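N-acetylmuramoyl-L-alanine amidase domain-containing protein SAOUHSC_02979 (Staphylococcus aureus, PDB 5T1Q) is a secreted hydrolase, seen here as its C-terminal part with glucosaminidase-like and CHAP regions, that probably has amidase activity and acts on cell-wall peptidoglycan. Local coordinates at residues M85-I90 with N200-H205; S98-S103 with V120-L125; T124-A127 with L132-I135; L208-F211 with M216-L219. All blocks are in the same frame, centred on the assembly; numbering follows the deposited sequence.

Interaction 1: residues M85-I90 with N200-H205; sequences MIAQAI and NSIIKH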
loop_
_atom_site.group_PDB
_atom_site.type_symbol
_atom_site.label_atom_id
_atom_site.label_comp_id
_atom_site.label_asym_id
_atom_site.label_seq_id
_atom_site.Cartn_x
_atom_site.Cartn_y
_atom_site.Cartn_z
HETATM N N MSE A 85 -11.732 2.533 -12.036
HETATM C CA MSE A 85 -11.699 1.071 -11.932
HETATM C C MSE A 85 -10.280 0.520 -11.974
HETATM O O MSE A 85 -9.926 -0.363 -11.185
HETATM C CB MSE A 85 -12.564 0.501 -13.058
HETATM C CG MSE A 85 -12.598 -1.025 -13.100
HETATM SE SE MSE A 85 -13.917 -1.574 -14.465
HETATM C CE MSE A 85 -13.829 -3.521 -14.200
ATOM N N ILE A 86 -9.461 1.029 -12.891
ATOM C CA ILE A 86 -8.088 0.561 -13.025
ATOM C C ILE A 86 -7.257 0.981 -11.801
ATOM O O ILE A 86 -6.419 0.216 -11.321
ATOM C CB ILE A 86 -7.431 1.071 -14.325
ATOM C CG1 ILE A 86 -8.143 0.475 -15.541
ATOM C CG2 ILE A 86 -5.960 0.677 -14.360
ATOM C CD1 ILE A 86 -7.738 1.088 -16.862
ATOM N N ALA A 87 -7.499 2.197 -11.316
ATOM C CA ALA A 87 -6.799 2.713 -10.162
ATOM C C ALA A 87 -7.129 1.899 -8.923
ATOM O O ALA A 87 -6.233 1.597 -8.129
ATOM C CB ALA A 87 -7.145 4.173 -9.946
ATOM N N GLN A 88 -8.412 1.557 -8.749
ATOM C CA GLN A 88 -8.822 0.734 -7.618
ATOM C C GLN A 88 -8.191 -0.654 -7.713
ATOM O O GLN A 88 -7.753 -1.197 -6.695
ATOM C CB GLN A 88 -10.351 0.639 -7.488
ATOM C CG GLN A 88 -10.981 1.870 -6.865
ATOM C CD GLN A 88 -12.428 1.654 -6.439
ATOM O OE1 GLN A 88 -13.358 1.843 -7.221
ATOM N NE2 GLN A 88 -12.620 1.347 -5.165
ATOM N N ALA A 89 -8.121 -1.210 -8.926
ATOM C CA ALA A 89 -7.469 -2.501 -9.130
ATOM C C ALA A 89 -6.002 -2.406 -8.714
ATOM O O ALA A 89 -5.510 -3.259 -7.966
ATOM C CB ALA A 89 -7.583 -2.967 -10.579
ATOM N N ILE A 90 -5.313 -1.370 -9.194
ATOM C CA ILE A 90 -3.903 -1.138 -8.838
ATOM C C ILE A 90 -3.705 -1.021 -7.317
ATOM O O ILE A 90 -2.828 -1.667 -6.748
ATOM C CB ILE A 90 -3.355 0.145 -9.519
ATOM C CG1 ILE A 90 -3.177 -0.082 -11.023
ATOM C CG2 ILE A 90 -2.015 0.566 -8.913
ATOM C CD1 ILE A 90 -2.944 1.193 -11.812
ATOM N N ASN A 200 -6.432 9.321 -6.922
ATOM C CA ASN A 200 -6.110 10.453 -7.780
ATOM C C ASN A 200 -4.647 10.394 -8.202
ATOM O O ASN A 200 -4.337 10.588 -9.369
ATOM C CB ASN A 200 -6.447 11.787 -7.085
ATOM C CG ASN A 200 -7.945 11.950 -6.830
ATOM O OD1 ASN A 200 -8.773 11.285 -7.458
ATOM N ND2 ASN A 200 -8.297 12.832 -5.907
ATOM N N SER A 201 -3.765 10.074 -7.257
ATOM C CA SER A 201 -2.339 9.951 -7.552
ATOM C C SER A 201 -2.067 8.872 -8.606
ATOM O O SER A 201 -1.242 9.063 -9.497
ATOM C CB SER A 201 -1.559 9.619 -6.283
ATOM O OG SER A 201 -0.180 9.474 -6.573
ATOM N N ILE A 202 -2.740 7.735 -8.480
ATOM C CA ILE A 202 -2.572 6.637 -9.429
ATOM C C ILE A 202 -3.093 7.043 -10.820
ATOM O O ILE A 202 -2.428 6.830 -11.831
ATOM C CB ILE A 202 -3.306 5.364 -8.943
ATOM C CG1 ILE A 202 -2.680 4.854 -7.640
ATOM C CG2 ILE A 202 -3.242 4.277 -10.011
ATOM C CD1 ILE A 202 -3.477 3.780 -6.921
ATOM N N ILE A 203 -4.281 7.634 -10.852
ATOM C CA ILE A 203 -4.907 8.042 -12.106
ATOM C C ILE A 203 -4.044 9.031 -12.870
ATOM O O ILE A 203 -3.843 8.882 -14.083
ATOM C CB ILE A 203 -6.304 8.639 -11.857
ATOM C CG1 ILE A 203 -7.244 7.542 -11.316
ATOM C CG2 ILE A 203 -6.871 9.236 -13.142
ATOM C CD1 ILE A 203 -8.553 8.055 -10.789
ATOM N N LYS A 204 -3.543 10.032 -12.158
ATOM C CA LYS A 204 -2.718 11.062 -12.750
ATOM C C LYS A 204 -1.409 10.517 -13.324
ATOM O O LYS A 204 -1.132 10.677 -14.506
ATOM C CB LYS A 204 -2.409 12.139 -11.706
ATOM C CG LYS A 204 -1.538 13.275 -12.208
ATOM C CD LYS A 204 -1.341 14.307 -11.112
ATOM C CE LYS A 204 -0.389 15.405 -11.555
ATOM N NZ LYS A 204 -0.096 16.351 -10.441
ATOM N N HIS A 205 -0.632 9.848 -12.485
ATOM C CA HIS A 205 0.674 9.360 -12.874
ATOM C C HIS A 205 0.630 8.294 -13.977
ATOM O O HIS A 205 1.435 8.335 -14.903
ATOM C CB HIS A 205 1.431 8.843 -11.644
ATOM C CG HIS A 205 2.839 8.448 -11.937
ATOM N ND1 HIS A 205 3.243 7.133 -12.018
ATOM C CD2 HIS A 205 3.930 9.197 -12.222
ATOM C CE1 HIS A 205 4.528 7.088 -12.322
ATOM N NE2 HIS A 205 4.970 8.327 -12.451
#
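Two helices of the glucosaminidase-like region meet here, with Ala-87 and Ile-90 of helix 82-93 against Ile-202 and Ile-203 of helix 195-205. The axes of the two short helical segments approach to 9.0 Å and their directions differ by 115°, so the helices cross steeply. Ala-87 sits at the crossing, where its CA lies 5.8 Å from CA of Ile-202. CB of Ala-87 meets CG1 of Ile-203 at 3.6 Å and CG2 of Ile-202 at 3.9 Å. It therefore rests between two consecutive isoleucines. Ile-202 carries most of the contact from its side. The CG2 methyl is set opposite the backbone N (chi1 of CG1 is -64°) and touches CD1 of Ile-90 at 3.6 Å. Its other branch ends in CD1, which lies 3.7 Å from the backbone O of Ala-87. The side chains of Ile-90 and Ile-202 run past one another, CD1 at the end of the Ile-90 chain against the CG2 methyl of Ile-202. No hydrogen bond joins the two segments, and all four touching residues are buried. Val-54 of strand 52-54 covers Ile-202 as well, and Val-64 of helix 58-78 packs on Ile-90. Tyr-178 of helix 178-185 lies against Ile-203. The contact is a helix crossing in the hydrophobic core, consistent with the helical lysozyme-like fold expected of this region.

Interaction 2: residues S98-S103 with V120-L125; sequences SALAKS and VPFNTL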
loop_
_atom_site.group_PDB
_atom_site.type_symbol
_atom_site.label_atom_id
_atom_site.label_comp_id
_atom_site.label_asym_id
_atom_site.label_seq_id
_atom_site.Cartn_x
_atom_site.Cartn_y
_atom_site.Cartn_z
ATOM N N SER A 98 -0.593 -8.906 -4.910
ATOM C CA SER A 98 -1.206 -9.477 -3.702
ATOM C C SER A 98 -1.635 -10.943 -3.879
ATOM O O SER A 98 -2.080 -11.339 -4.950
ATOM C CB SER A 98 -2.427 -8.666 -3.306
ATOM O OG SER A 98 -3.041 -9.176 -2.130
ATOM N N ALA A 99 -1.524 -11.725 -2.812
ATOM C CA ALA A 99 -1.940 -13.126 -2.839
ATOM C C ALA A 99 -3.450 -13.238 -3.093
ATOM O O ALA A 99 -3.925 -14.249 -3.600
ATOM C CB ALA A 99 -1.562 -13.823 -1.543
ATOM N N LEU A 100 -4.183 -12.183 -2.735
ATOM C CA LEU A 100 -5.626 -12.098 -2.953
ATOM C C LEU A 100 -5.955 -11.884 -4.436
ATOM O O LEU A 100 -7.033 -12.255 -4.893
ATOM C CB LEU A 100 -6.206 -10.934 -2.135
ATOM C CG LEU A 100 -7.697 -10.616 -2.264
ATOM C CD1 LEU A 100 -8.558 -11.822 -1.919
ATOM C CD2 LEU A 100 -8.054 -9.438 -1.369
ATOM N N ALA A 101 -5.026 -11.268 -5.167
ATOM C CA ALA A 101 -5.227 -10.963 -6.594
ATOM C C ALA A 101 -4.750 -12.019 -7.572
ATOM O O ALA A 101 -5.163 -11.996 -8.718
ATOM C CB ALA A 101 -4.566 -9.649 -6.932
ATOM N N LYS A 102 -3.846 -12.903 -7.167
ATOM C CA LYS A 102 -3.380 -13.945 -8.097
ATOM C C LYS A 102 -4.045 -15.291 -7.804
ATOM O O LYS A 102 -4.896 -15.386 -6.913
ATOM C CB LYS A 102 -1.844 -14.004 -8.167
ATOM C CG LYS A 102 -1.089 -13.951 -6.855
ATOM C CD LYS A 102 0.387 -13.696 -7.130
ATOM C CE LYS A 102 1.186 -13.604 -5.845
ATOM N NZ LYS A 102 2.562 -13.089 -6.106
ATOM N N SER A 103 -3.700 -16.304 -8.592
ATOM C CA SER A 103 -4.285 -17.629 -8.432
ATOM C C SER A 103 -4.096 -18.126 -6.999
ATOM O O SER A 103 -3.041 -17.903 -6.414
ATOM C CB SER A 103 -3.655 -18.619 -9.417
ATOM O OG SER A 103 -4.165 -19.932 -9.233
ATOM N N VAL A 120 -12.393 -16.641 0.520
ATOM C CA VAL A 120 -11.034 -16.847 1.049
ATOM C C VAL A 120 -10.733 -15.846 2.179
ATOM O O VAL A 120 -10.916 -14.632 2.001
ATOM C CB VAL A 120 -9.948 -16.745 -0.062
ATOM C CG1 VAL A 120 -9.880 -15.343 -0.656
ATOM C CG2 VAL A 120 -8.580 -17.169 0.470
ATOM N N PRO A 121 -10.284 -16.348 3.348
ATOM C CA PRO A 121 -9.994 -15.454 4.474
ATOM C C PRO A 121 -8.641 -14.734 4.374
ATOM O O PRO A 121 -7.625 -15.354 4.052
ATOM C CB PRO A 121 -10.007 -16.399 5.682
ATOM C CG PRO A 121 -9.599 -17.714 5.125
ATOM C CD PRO A 121 -10.198 -17.769 3.745
ATOM N N PHE A 122 -8.651 -13.432 4.638
ATOM C CA PHE A 122 -7.432 -12.611 4.622
ATOM C C PHE A 122 -7.435 -11.582 5.717
ATOM O O PHE A 122 -8.492 -11.080 6.111
ATOM C CB PHE A 122 -7.272 -11.848 3.299
ATOM C CG PHE A 122 -6.542 -12.607 2.240
ATOM C CD1 PHE A 122 -7.209 -13.496 1.413
ATOM C CD2 PHE A 122 -5.179 -12.419 2.056
ATOM C CE1 PHE A 122 -6.527 -14.190 0.424
ATOM C CE2 PHE A 122 -4.492 -13.118 1.080
ATOM C CZ PHE A 122 -5.169 -14.003 0.261
ATOM N N ASN A 123 -6.234 -11.290 6.215
ATOM C CA ASN A 123 -6.037 -10.203 7.152
ATOM C C ASN A 123 -5.998 -8.964 6.270
ATOM O O ASN A 123 -5.377 -8.970 5.206
ATOM C CB ASN A 123 -4.753 -10.396 7.948
ATOM C CG ASN A 123 -4.836 -11.594 8.861
ATOM O OD1 ASN A 123 -5.790 -11.735 9.635
ATOM N ND2 ASN A 123 -3.852 -12.469 8.774
ATOM N N THR A 124 -6.691 -7.919 6.684
ATOM C CA THR A 124 -6.801 -6.729 5.872
ATOM C C THR A 124 -6.607 -5.510 6.777
ATOM O O THR A 124 -7.115 -5.468 7.903
ATOM C CB THR A 124 -8.143 -6.738 5.079
ATOM O OG1 THR A 124 -8.157 -5.704 4.092
ATOM C CG2 THR A 124 -9.337 -6.595 5.989
ATOM N N LEU A 125 -5.857 -4.531 6.276
ATOM C CA LEU A 125 -5.507 -3.358 7.056
ATOM C C LEU A 125 -6.567 -2.277 6.987
ATOM O O LEU A 125 -7.112 -1.972 5.919
ATOM C CB LEU A 125 -4.165 -2.806 6.595
ATOM C CG LEU A 125 -3.007 -3.806 6.649
ATOM C CD1 LEU A 125 -1.780 -3.243 5.937
ATOM C CD2 LEU A 125 -2.692 -4.197 8.083
#
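Leu-100 lies over one face of the Phe-122 ring, and its side chain can be followed outward from CB. CB stands above that face, 4.1 Å from the centroid and 15° off the ring normal, which makes a CH-pi contact. It is shifted toward the rim of the ring, on the side of CZ and CE1. CG is set opposite the backbone N (chi1 177°) and rises slightly from the ring. Its CD1 branch turns back to the rim, and CD2 points away from it. CD1 touches CE1 of Phe-122 at 3.9 Å. The same methyl reaches CG1 of Val-120 at 4.0 Å, so one tip serves two residues of strand 119-128. The backbone of Leu-100 is also close, with its N 3.6 Å from CZ of Phe-122. That N-H is directed to OG of Ser-98 at 3.3 Å, which closes an ST turn at the start of the loop. The turn is further fixed by O of Ser-98, which accepts from N of Ala-101 and N of Lys-102. Ser-98 OG is bound by N of Ala-33 too. This loop follows helix 82-93 and packs against the first strand of the hairpin 119-128/131-140. Phe-139 of the partner strand touches both Leu-100 and Phe-122. Ala-99 approaches from a different direction: its CB lies in the plane of the Phe-122 ring, at the edge, 4.0 Å from CE2.

Interaction 3: residues T124-A127 with L132-I135; sequences TLEA and LYSI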
loop_
_atom_site.group_PDB
_atom_site.type_symbol
_atom_site.label_atom_id
_atom_site.label_comp_id
_atom_site.label_asym_id
_atom_site.label_seq_id
_atom_site.Cartn_x
_atom_site.Cartn_y
_atom_site.Cartn_z
ATOM N N THR A 124 -6.691 -7.919 6.684
ATOM C CA THR A 124 -6.801 -6.729 5.872
ATOM C C THR A 124 -6.607 -5.510 6.777
ATOM O O THR A 124 -7.115 -5.468 7.903
ATOM C CB THR A 124 -8.143 -6.738 5.079
ATOM O OG1 THR A 124 -8.157 -5.704 4.092
ATOM C CG2 THR A 124 -9.337 -6.595 5.989
ATOM N N LEU A 125 -5.857 -4.531 6.276
ATOM C CA LEU A 125 -5.507 -3.358 7.056
ATOM C C LEU A 125 -6.567 -2.277 6.987
ATOM O O LEU A 125 -7.112 -1.972 5.919
ATOM C CB LEU A 125 -4.165 -2.806 6.595
ATOM C CG LEU A 125 -3.007 -3.806 6.649
ATOM C CD1 LEU A 125 -1.780 -3.243 5.937
ATOM C CD2 LEU A 125 -2.692 -4.197 8.083
ATOM N N GLU A 126 -6.830 -1.686 8.139
ATOM C CA GLU A 126 -7.832 -0.665 8.282
ATOM C C GLU A 126 -7.204 0.498 9.030
ATOM O O GLU A 126 -6.093 0.390 9.577
ATOM C CB GLU A 126 -9.002 -1.220 9.106
ATOM C CG GLU A 126 -9.631 -2.526 8.611
ATOM C CD GLU A 126 -10.423 -2.393 7.320
ATOM O OE1 GLU A 126 -10.658 -1.259 6.845
ATOM O OE2 GLU A 126 -10.840 -3.443 6.778
ATOM N N ALA A 127 -7.921 1.608 9.072
ATOM C CA ALA A 127 -7.441 2.789 9.760
ATOM C C ALA A 127 -8.599 3.592 10.347
ATOM O O ALA A 127 -9.672 3.662 9.761
ATOM C CB ALA A 127 -6.627 3.647 8.811
ATOM N N LEU A 132 -3.938 2.488 13.197
ATOM C CA LEU A 132 -3.991 1.336 12.298
ATOM C C LEU A 132 -4.369 0.041 13.012
ATOM O O LEU A 132 -3.976 -0.190 14.152
ATOM C CB LEU A 132 -2.637 1.137 11.606
ATOM C CG LEU A 132 -2.223 2.115 10.498
ATOM C CD1 LEU A 132 -2.447 3.562 10.874
ATOM C CD2 LEU A 132 -0.768 1.897 10.134
ATOM N N TYR A 133 -5.135 -0.799 12.330
ATOM C CA TYR A 133 -5.502 -2.090 12.873
ATOM C C TYR A 133 -5.734 -3.067 11.743
ATOM O O TYR A 133 -5.673 -2.704 10.574
ATOM C CB TYR A 133 -6.716 -1.997 13.800
ATOM C CG TYR A 133 -7.993 -1.538 13.147
ATOM C CD1 TYR A 133 -8.235 -0.186 12.940
ATOM C CD2 TYR A 133 -8.981 -2.447 12.776
ATOM C CE1 TYR A 133 -9.418 0.254 12.366
ATOM C CE2 TYR A 133 -10.177 -2.018 12.202
ATOM C CZ TYR A 133 -10.391 -0.662 12.003
ATOM O OH TYR A 133 -11.558 -0.207 11.424
ATOM N N SER A 134 -5.978 -4.312 12.112
ATOM C CA SER A 134 -6.170 -5.380 11.166
ATOM C C SER A 134 -7.399 -6.165 11.556
ATOM O O SER A 134 -7.730 -6.252 12.732
ATOM C CB SER A 134 -4.948 -6.303 11.207
ATOM O OG SER A 134 -5.043 -7.341 10.249
ATOM N N ILE A 135 -8.093 -6.695 10.557
ATOM C CA ILE A 135 -9.233 -7.586 10.779
ATOM C C ILE A 135 -9.094 -8.755 9.824
ATOM O O ILE A 135 -8.510 -8.622 8.747
ATOM C CB ILE A 135 -10.612 -6.915 10.567
ATOM C CG1 ILE A 135 -10.786 -6.412 9.127
ATOM C CG2 ILE A 135 -10.823 -5.792 11.572
ATOM C CD1 ILE A 135 -12.193 -5.949 8.812
HETATM O O HOH W 1 -11.664 2.293 11.057
#
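Thr-124 and Glu-126 pair with Ile-135 and Tyr-133 through four backbone hydrogen bonds, and the pairing is antiparallel. N of Thr-124 donates to O of Ile-135 at 2.8 Å, and N of Ile-135 returns a bond to O of Thr-124. Glu-126 and Tyr-133 bond in the same reciprocal way. Leu-125 with Ser-134 and Ala-127 with Leu-132 are the non-hydrogen-bonded pairs between and beyond them. CA-H...O contacts add to the backbone seam, as from CA of Ser-134 to O of Thr-124 at 3.4 Å. The main side-chain contacts gather on the face with Thr-124, Glu-126, Tyr-133 and Ile-135. CB of Glu-126 lies over one face of the Tyr-133 ring, 3.5 Å from its centroid, a close CH-pi contact. CG of Tyr-133 sits between its backbone N and carbonyl carbon (chi1 63°), which brings that ring face against CB of Glu-126. CG2 of Thr-124 presses on CG1 of Ile-135 at 3.5 Å, tighter than usual. A polar atom meets a methyl where OE2 of Glu-126 lies 3.5 Å from CD1 of Ile-135. Glu-126 OE1 is held by Thr-191, and Thr-124 OG1 by Arg-32. One water, in plane at the edge of the Tyr-133 ring, donates to O of Ala-127 at 2.7 Å and is 2.5 Å from OH of Tyr-133. The segments belong to the beta hairpin of strands 119-128 and 131-140. Helix 9-13 lies on the face that carries Tyr-133 and Ile-135, with Leu-12 on Tyr-133 and Glu-11 on Ile-135, and Lys-15 makes a cation-pi contact with the tyrosine.

Interaction 4: residues L208-F211 with M216-L219; sequences LTQF and MPDL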
loop_
_atom_site.group_PDB
_atom_site.type_symbol
_atom_site.label_atom_id
_atom_site.label_comp_id
_atom_site.label_asym_id
_atom_site.label_seq_id
_atom_site.Cartn_x
_atom_site.Cartn_y
_atom_site.Cartn_z
ATOM N N LEU A 208 -4.437 7.243 -16.600
ATOM C CA LEU A 208 -5.547 6.331 -16.780
ATOM C C LEU A 208 -6.800 6.928 -17.445
ATOM O O LEU A 208 -7.692 6.165 -17.844
ATOM C CB LEU A 208 -5.897 5.676 -15.444
ATOM C CG LEU A 208 -4.747 4.964 -14.716
ATOM C CD1 LEU A 208 -5.246 4.354 -13.409
ATOM C CD2 LEU A 208 -4.108 3.895 -15.594
ATOM N N THR A 209 -6.894 8.256 -17.571
ATOM C CA THR A 209 -8.049 8.861 -18.254
ATOM C C THR A 209 -8.060 8.511 -19.744
ATOM O O THR A 209 -9.105 8.549 -20.388
ATOM C CB THR A 209 -8.083 10.395 -18.134
ATOM O OG1 THR A 209 -6.853 10.941 -18.630
ATOM C CG2 THR A 209 -8.288 10.818 -16.689
ATOM N N GLN A 210 -6.900 8.155 -20.286
ATOM C CA GLN A 210 -6.813 7.800 -21.696
ATOM C C GLN A 210 -7.662 6.550 -22.016
ATOM O O GLN A 210 -7.805 6.189 -23.181
ATOM C CB GLN A 210 -5.352 7.594 -22.125
ATOM C CG GLN A 210 -4.744 6.251 -21.745
ATOM C CD GLN A 210 -3.272 6.159 -22.109
ATOM O OE1 GLN A 210 -2.911 5.528 -23.108
ATOM N NE2 GLN A 210 -2.420 6.827 -21.329
ATOM N N PHE A 211 -8.206 5.903 -20.979
ATOM C CA PHE A 211 -9.073 4.728 -21.145
ATOM C C PHE A 211 -10.550 5.042 -20.845
ATOM O O PHE A 211 -11.386 4.135 -20.828
ATOM C CB PHE A 211 -8.589 3.580 -20.248
ATOM C CG PHE A 211 -7.138 3.225 -20.450
ATOM C CD1 PHE A 211 -6.713 2.634 -21.639
ATOM C CD2 PHE A 211 -6.197 3.475 -19.454
ATOM C CE1 PHE A 211 -5.382 2.307 -21.829
ATOM C CE2 PHE A 211 -4.865 3.141 -19.638
ATOM C CZ PHE A 211 -4.457 2.560 -20.827
HETATM N N MSE A 216 -10.470 3.401 -27.578
HETATM C CA MSE A 216 -9.341 3.135 -26.732
HETATM C C MSE A 216 -8.083 3.320 -27.528
HETATM O O MSE A 216 -8.058 2.978 -28.711
HETATM C CB MSE A 216 -9.392 1.716 -26.240
HETATM C CG MSE A 216 -8.653 1.688 -24.913
HETATM SE SE MSE A 216 -8.488 -0.186 -24.465
HETATM C CE MSE A 216 -6.546 -0.292 -24.156
ATOM N N PRO A 217 -7.025 3.843 -26.905
ATOM C CA PRO A 217 -5.761 4.021 -27.629
ATOM C C PRO A 217 -4.993 2.726 -27.840
ATOM O O PRO A 217 -5.414 1.654 -27.387
ATOM C CB PRO A 217 -4.942 4.941 -26.713
ATOM C CG PRO A 217 -5.936 5.662 -25.898
ATOM C CD PRO A 217 -7.103 4.735 -25.729
ATOM N N ASP A 218 -3.852 2.862 -28.510
ATOM C CA ASP A 218 -2.951 1.758 -28.770
ATOM C C ASP A 218 -2.121 1.529 -27.504
ATOM O O ASP A 218 -1.463 2.450 -27.008
ATOM C CB ASP A 218 -2.059 2.109 -29.975
ATOM C CG ASP A 218 -1.041 1.016 -30.325
ATOM O OD1 ASP A 218 -0.987 -0.037 -29.657
ATOM O OD2 ASP A 218 -0.278 1.224 -31.293
ATOM N N LEU A 219 -2.180 0.310 -26.970
ATOM C CA LEU A 219 -1.404 -0.055 -25.781
ATOM C C LEU A 219 0.110 -0.074 -26.036
ATOM O O LEU A 219 0.890 -0.024 -25.088
ATOM C CB LEU A 219 -1.838 -1.420 -25.246
ATOM C CG LEU A 219 -3.216 -1.524 -24.608
ATOM C CD1 LEU A 219 -3.513 -2.984 -24.312
ATOM C CD2 LEU A 219 -3.298 -0.680 -23.338
HETATM O O HOH W 2 -2.483 3.294 -24.612
#
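The Phe-211 ring has CG of Met-216 at its edge, in plane, and CG of its own neighbour Gln-210 over the centre of one face. That CG stands 3.7 Å above the ring plane. CE of Met-216, modelled as selenomethionine, and CD2 of Leu-219 come in obliquely on the side of the ring plane away from Gln-210. CE is 3.7 Å from CE1 of Phe-211. A bend at the last torsion (chi3 127°) turns this methyl back toward the ring. CD2 of Leu-219 reaches CE1 of Phe-211 at 3.9 Å, and the two side chains cross at about a right angle. The other flat group is the amide at the end of the extended Gln-210 chain. Its OE1 accepts from a water at 2.7 Å, and this water also donates to O of Asp-218 at 2.7 Å. NE2 binds O of Gln-207 and OG of Ser-225, which fixes the rotation of the amide. The 3-10 segment 208-211 and the chain at 216-219 lie in the link between helices 195-205 and 222-225. Helix 58-78 backs it, since Ala-68 touches Phe-211, Met-216 and Leu-219. Ile-86 of helix 82-93 also packs on Phe-211. Pro-217 meets Gln-210 from the other segment. Its CD is only 3.0 Å from the backbone O of Gln-210, a tight approach. Its CG lies 4.1 Å from OE1 of the same glutamine.

Interactions 2 and 3 share Thr-124 and Leu-125 on strand 119-128, and their centres are 14 Å apart. Interaction 2 ties the loop after helix 82-93 to the hairpin that interaction 3 holds together, and both are nested in the chain loop closed by interaction 1. Interaction 4 touches interaction 1: N of Leu-208 probably bonds O of Ile-203 at 3.1 Å, and CD1 of Ile-86 packs on CD2 of Phe-211 at 3.8 Å. Interactions 3 and 4 flank the chain's centre, their centres 34 Å apart. None of the four joins the sodium site of His-276, Asn-279, Asn-280 and Glu-302; Leu-132 of interaction 3 has its side chain about 13 Å from a sodium ion.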